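Local coordinates for protein colicin-D (Escherichia coli, PDB 5ZNM) that kills E. coli and closely related bacteria by inhibiting protein synthesis, here as its central domain joined to the C-terminal tRNase domain, at residues A[334-339]-A[379-384]. Residues are numbered along the deposited sequence; the frame is centred on the assembly and turned at random.
Sequences VEKGTY and RIYLET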
ATOM      1  N   VAL A 334     -24.966   0.835  39.315  1.00 18.86           N
ATOM      2  CA  VAL A 334     -24.050  -0.245  39.655  1.00 18.40           C
ATOM      3  C   VAL A 334     -24.243  -1.393  38.678  1.00 22.87           C
ATOM      4  O   VAL A 334     -25.335  -1.588  38.129  1.00 17.63           O
ATOM      5  CB  VAL A 334     -24.277  -0.745  41.099  1.00 26.58           C
ATOM      6  CG1 VAL A 334     -23.959   0.365  42.109  1.00 24.31           C
ATOM      7  CG2 VAL A 334     -25.731  -1.260  41.260  1.00 27.62           C
ATOM      8  N   GLU A 335     -23.175  -2.169  38.474  1.00 19.56           N
ATOM      9  CA  GLU A 335     -23.312  -3.418  37.738  1.00 15.60           C
ATOM     10  C   GLU A 335     -24.082  -4.411  38.600  1.00 19.81           C
ATOM     11  O   GLU A 335     -23.750  -4.616  39.772  1.00 17.79           O
ATOM     12  CB  GLU A 335     -21.943  -3.994  37.379  1.00 18.42           C
ATOM     13  CG  GLU A 335     -22.054  -5.297  36.600  1.00 19.29           C
ATOM     14  CD  GLU A 335     -20.714  -5.957  36.355  1.00 27.79           C
ATOM     15  OE1 GLU A 335     -19.679  -5.314  36.621  1.00 28.12           O
ATOM     16  OE2 GLU A 335     -20.700  -7.121  35.901  1.00 28.03           O
ATOM     17  N   LYS A 336     -25.110  -5.029  38.025  1.00 17.33           N
ATOM     18  CA  LYS A 336     -25.974  -5.916  38.804  1.00 19.41           C
ATOM     19  C   LYS A 336     -26.527  -6.962  37.842  1.00 16.01           C
ATOM     20  O   LYS A 336     -27.499  -6.698  37.127  1.00 17.18           O
ATOM     21  CB  LYS A 336     -27.087  -5.132  39.497  1.00 13.17           C
ATOM     22  CG  LYS A 336     -28.140  -6.009  40.244  1.00 14.85           C
ATOM     23  CD  LYS A 336     -29.312  -5.141  40.715  1.00 16.30           C
ATOM     24  CE  LYS A 336     -30.454  -5.988  41.317  1.00 19.73           C
ATOM     25  NZ  LYS A 336     -30.065  -6.695  42.589  1.00 22.87           N
ATOM     26  N   GLY A 337     -25.880  -8.121  37.805  1.00 22.14           N
ATOM     27  CA  GLY A 337     -26.423  -9.258  37.108  1.00 23.91           C
ATOM     28  C   GLY A 337     -26.137  -9.268  35.617  1.00 20.37           C
ATOM     29  O   GLY A 337     -25.184  -8.657  35.107  1.00 19.31           O
ATOM     30  N   THR A 338     -27.006  -9.979  34.902  1.00 18.94           N
ATOM     31  CA  THR A 338     -26.760 -10.285  33.499  1.00 21.76           C
ATOM     32  C   THR A 338     -28.090 -10.519  32.803  1.00 22.14           C
ATOM     33  O   THR A 338     -29.120 -10.752  33.446  1.00 21.28           O
ATOM     34  CB  THR A 338     -25.856 -11.518  33.346  1.00 27.46           C
ATOM     35  OG1 THR A 338     -25.511 -11.694  31.965  1.00 27.51           O
ATOM     36  CG2 THR A 338     -26.574 -12.768  33.857  1.00 20.22           C
ATOM     37  N   TYR A 339     -28.056 -10.455  31.469  1.00 18.77           N
ATOM     38  CA  TYR A 339     -29.237 -10.672  30.635  1.00 22.78           C
ATOM     39  C   TYR A 339     -29.058 -12.013  29.918  1.00 27.10           C
ATOM     40  O   TYR A 339     -28.216 -12.135  29.020  1.00 23.58           O
ATOM     41  CB  TYR A 339     -29.425  -9.501  29.669  1.00 17.71           C
ATOM     42  CG  TYR A 339     -30.649  -9.574  28.771  1.00 17.28           C
ATOM     43  CD1 TYR A 339     -31.928  -9.548  29.306  1.00 25.57           C
ATOM     44  CD2 TYR A 339     -30.516  -9.643  27.389  1.00 20.14           C
ATOM     45  CE1 TYR A 339     -33.036  -9.602  28.498  1.00 27.99           C
ATOM     46  CE2 TYR A 339     -31.630  -9.703  26.562  1.00 22.53           C
ATOM     47  CZ  TYR A 339     -32.892  -9.668  27.130  1.00 28.08           C
ATOM     48  OH  TYR A 339     -34.019  -9.725  26.338  1.00 29.41           O
ATOM     49  N   ARG A 379     -39.172  -8.535  40.207  1.00 20.01           N
ATOM     50  CA  ARG A 379     -38.805  -9.085  41.505  1.00 20.40           C
ATOM     51  C   ARG A 379     -37.687 -10.116  41.376  1.00 22.16           C
ATOM     52  O   ARG A 379     -36.749 -10.141  42.184  1.00 22.86           O
ATOM     53  CB  ARG A 379     -40.043  -9.709  42.155  1.00 24.74           C
ATOM     54  CG  ARG A 379     -39.885 -10.079  43.607  1.00 42.35           C
ATOM     55  CD  ARG A 379     -40.934 -11.114  44.034  1.00 58.64           C
ATOM     56  NE  ARG A 379     -41.170 -12.131  43.004  1.00 66.48           N
ATOM     57  CZ  ARG A 379     -40.473 -13.260  42.875  1.00 62.81           C
ATOM     58  NH1 ARG A 379     -39.475 -13.535  43.709  1.00 61.61           N
ATOM     59  NH2 ARG A 379     -40.770 -14.116  41.907  1.00 58.83           N
ATOM     60  N   ILE A 380     -37.770 -10.976  40.371  1.00 17.90           N
ATOM     61  CA  ILE A 380     -36.708 -11.952  40.152  1.00 23.61           C
ATOM     62  C   ILE A 380     -35.388 -11.244  39.857  1.00 21.34           C
ATOM     63  O   ILE A 380     -34.337 -11.621  40.387  1.00 19.58           O
ATOM     64  CB  ILE A 380     -37.111 -12.925  39.032  1.00 20.96           C
ATOM     65  CG1 ILE A 380     -38.234 -13.843  39.535  1.00 24.82           C
ATOM     66  CG2 ILE A 380     -35.912 -13.746  38.554  1.00 23.71           C
ATOM     67  CD1 ILE A 380     -38.819 -14.708  38.461  1.00 26.92           C
ATOM     68  N   TYR A 381     -35.420 -10.194  39.029  1.00 16.19           N
ATOM     69  CA  TYR A 381     -34.172  -9.498  38.726  1.00 15.43           C
ATOM     70  C   TYR A 381     -33.590  -8.842  39.975  1.00 19.99           C
ATOM     71  O   TYR A 381     -32.399  -8.988  40.260  1.00 20.14           O
ATOM     72  CB  TYR A 381     -34.367  -8.445  37.632  1.00 16.36           C
ATOM     73  CG  TYR A 381     -33.132  -7.567  37.514  1.00 20.61           C
ATOM     74  CD1 TYR A 381     -31.945  -8.076  36.999  1.00 19.19           C
ATOM     75  CD2 TYR A 381     -33.148  -6.234  37.952  1.00 16.80           C
ATOM     76  CE1 TYR A 381     -30.796  -7.281  36.911  1.00 14.82           C
ATOM     77  CE2 TYR A 381     -32.011  -5.444  37.867  1.00 15.44           C
ATOM     78  CZ  TYR A 381     -30.843  -5.971  37.353  1.00 16.60           C
ATOM     79  OH  TYR A 381     -29.710  -5.171  37.275  1.00 16.68           O
ATOM     80  N   LEU A 382     -34.408  -8.090  40.716  1.00 18.64           N
ATOM     81  CA  LEU A 382     -33.904  -7.427  41.918  1.00 19.49           C
ATOM     82  C   LEU A 382     -33.349  -8.441  42.899  1.00 22.26           C
ATOM     83  O   LEU A 382     -32.319  -8.205  43.535  1.00 22.37           O
ATOM     84  CB  LEU A 382     -35.007  -6.593  42.579  1.00 21.02           C
ATOM     85  CG  LEU A 382     -35.567  -5.458  41.713  1.00 18.92           C
ATOM     86  CD1 LEU A 382     -36.821  -4.826  42.314  1.00 22.66           C
ATOM     87  CD2 LEU A 382     -34.496  -4.384  41.456  1.00 16.41           C
ATOM     88  N   GLU A 383     -33.990  -9.601  42.995  1.00 19.51           N
ATOM     89  CA  GLU A 383     -33.564 -10.593  43.962  1.00 26.91           C
ATOM     90  C   GLU A 383     -32.328 -11.362  43.495  1.00 27.31           C
ATOM     91  O   GLU A 383     -31.453 -11.670  44.309  1.00 25.14           O
ATOM     92  CB  GLU A 383     -34.758 -11.508  44.266  1.00 33.82           C
ATOM     93  CG  GLU A 383     -35.872 -10.740  45.052  1.00 47.45           C
ATOM     94  CD  GLU A 383     -37.127 -11.558  45.386  1.00 59.07           C
ATOM     95  OE1 GLU A 383     -37.304 -12.677  44.849  1.00 63.67           O
ATOM     96  OE2 GLU A 383     -37.948 -11.065  46.196  1.00 53.91           O
ATOM     97  N   THR A 384     -32.202 -11.647  42.192  1.00 19.16           N
ATOM     98  CA  THR A 384     -31.155 -12.550  41.727  1.00 20.08           C
ATOM     99  C   THR A 384     -30.174 -11.949  40.734  1.00 19.25           C
ATOM    100  O   THR A 384     -29.118 -12.553  40.507  1.00 22.33           O
ATOM    101  CB  THR A 384     -31.758 -13.817  41.078  1.00 24.52           C
ATOM    102  OG1 THR A 384     -32.369 -13.476  39.825  1.00 23.20           O
ATOM    103  CG2 THR A 384     -32.791 -14.471  42.006  1.00 21.76           C
TER
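Tyr-381 OH donates to the backbone O of Lys-336 at 2.7 Å, with a C=O...donor angle of 137° and the hydroxyl tilted out of the carbonyl plane. The accepting oxygen sits at the edge of the phenol ring, near its plane. The same lysine runs its side chain obliquely over the tyrosine: CG lies anti to the backbone N, the next two torsions are extended, CB, CG and CD pass beside the hydroxyl end, and CE lies over one ring face. Lys-336 CE stands 4.2 Å from the Tyr-381 ring centroid, an off-centre CH-pi contact, and Lys-336 CD comes within 3.8 Å of Tyr-381 CZ. A bend at the last torsion, chi4 66°, brings Lys-336 NZ to the backbone O of Leu-382 at 2.9 Å, 27° out of that carbonyl plane. From the ring centroid the ammonium is 5.5 Å away, at most a weak cation-pi attraction. The contact thus ties the turn after edge strand 334-335 to the last turn of helix 376-384 in the C-terminal tRNase domain. Val-347, Val-356 and Ile-371 also pack on Tyr-381, while Leu-382 rests on Phe-349 of strand 346-349. Lys-336 acts twice, accepting with its backbone O and donating with NZ, while its methylenes meet the phenol: the hydroxyl proton of the buried Tyr-381 is taken up by a main-chain oxygen, and the lysine charge lies at the C-terminal end of the helix, where the helix dipole would probably favour it.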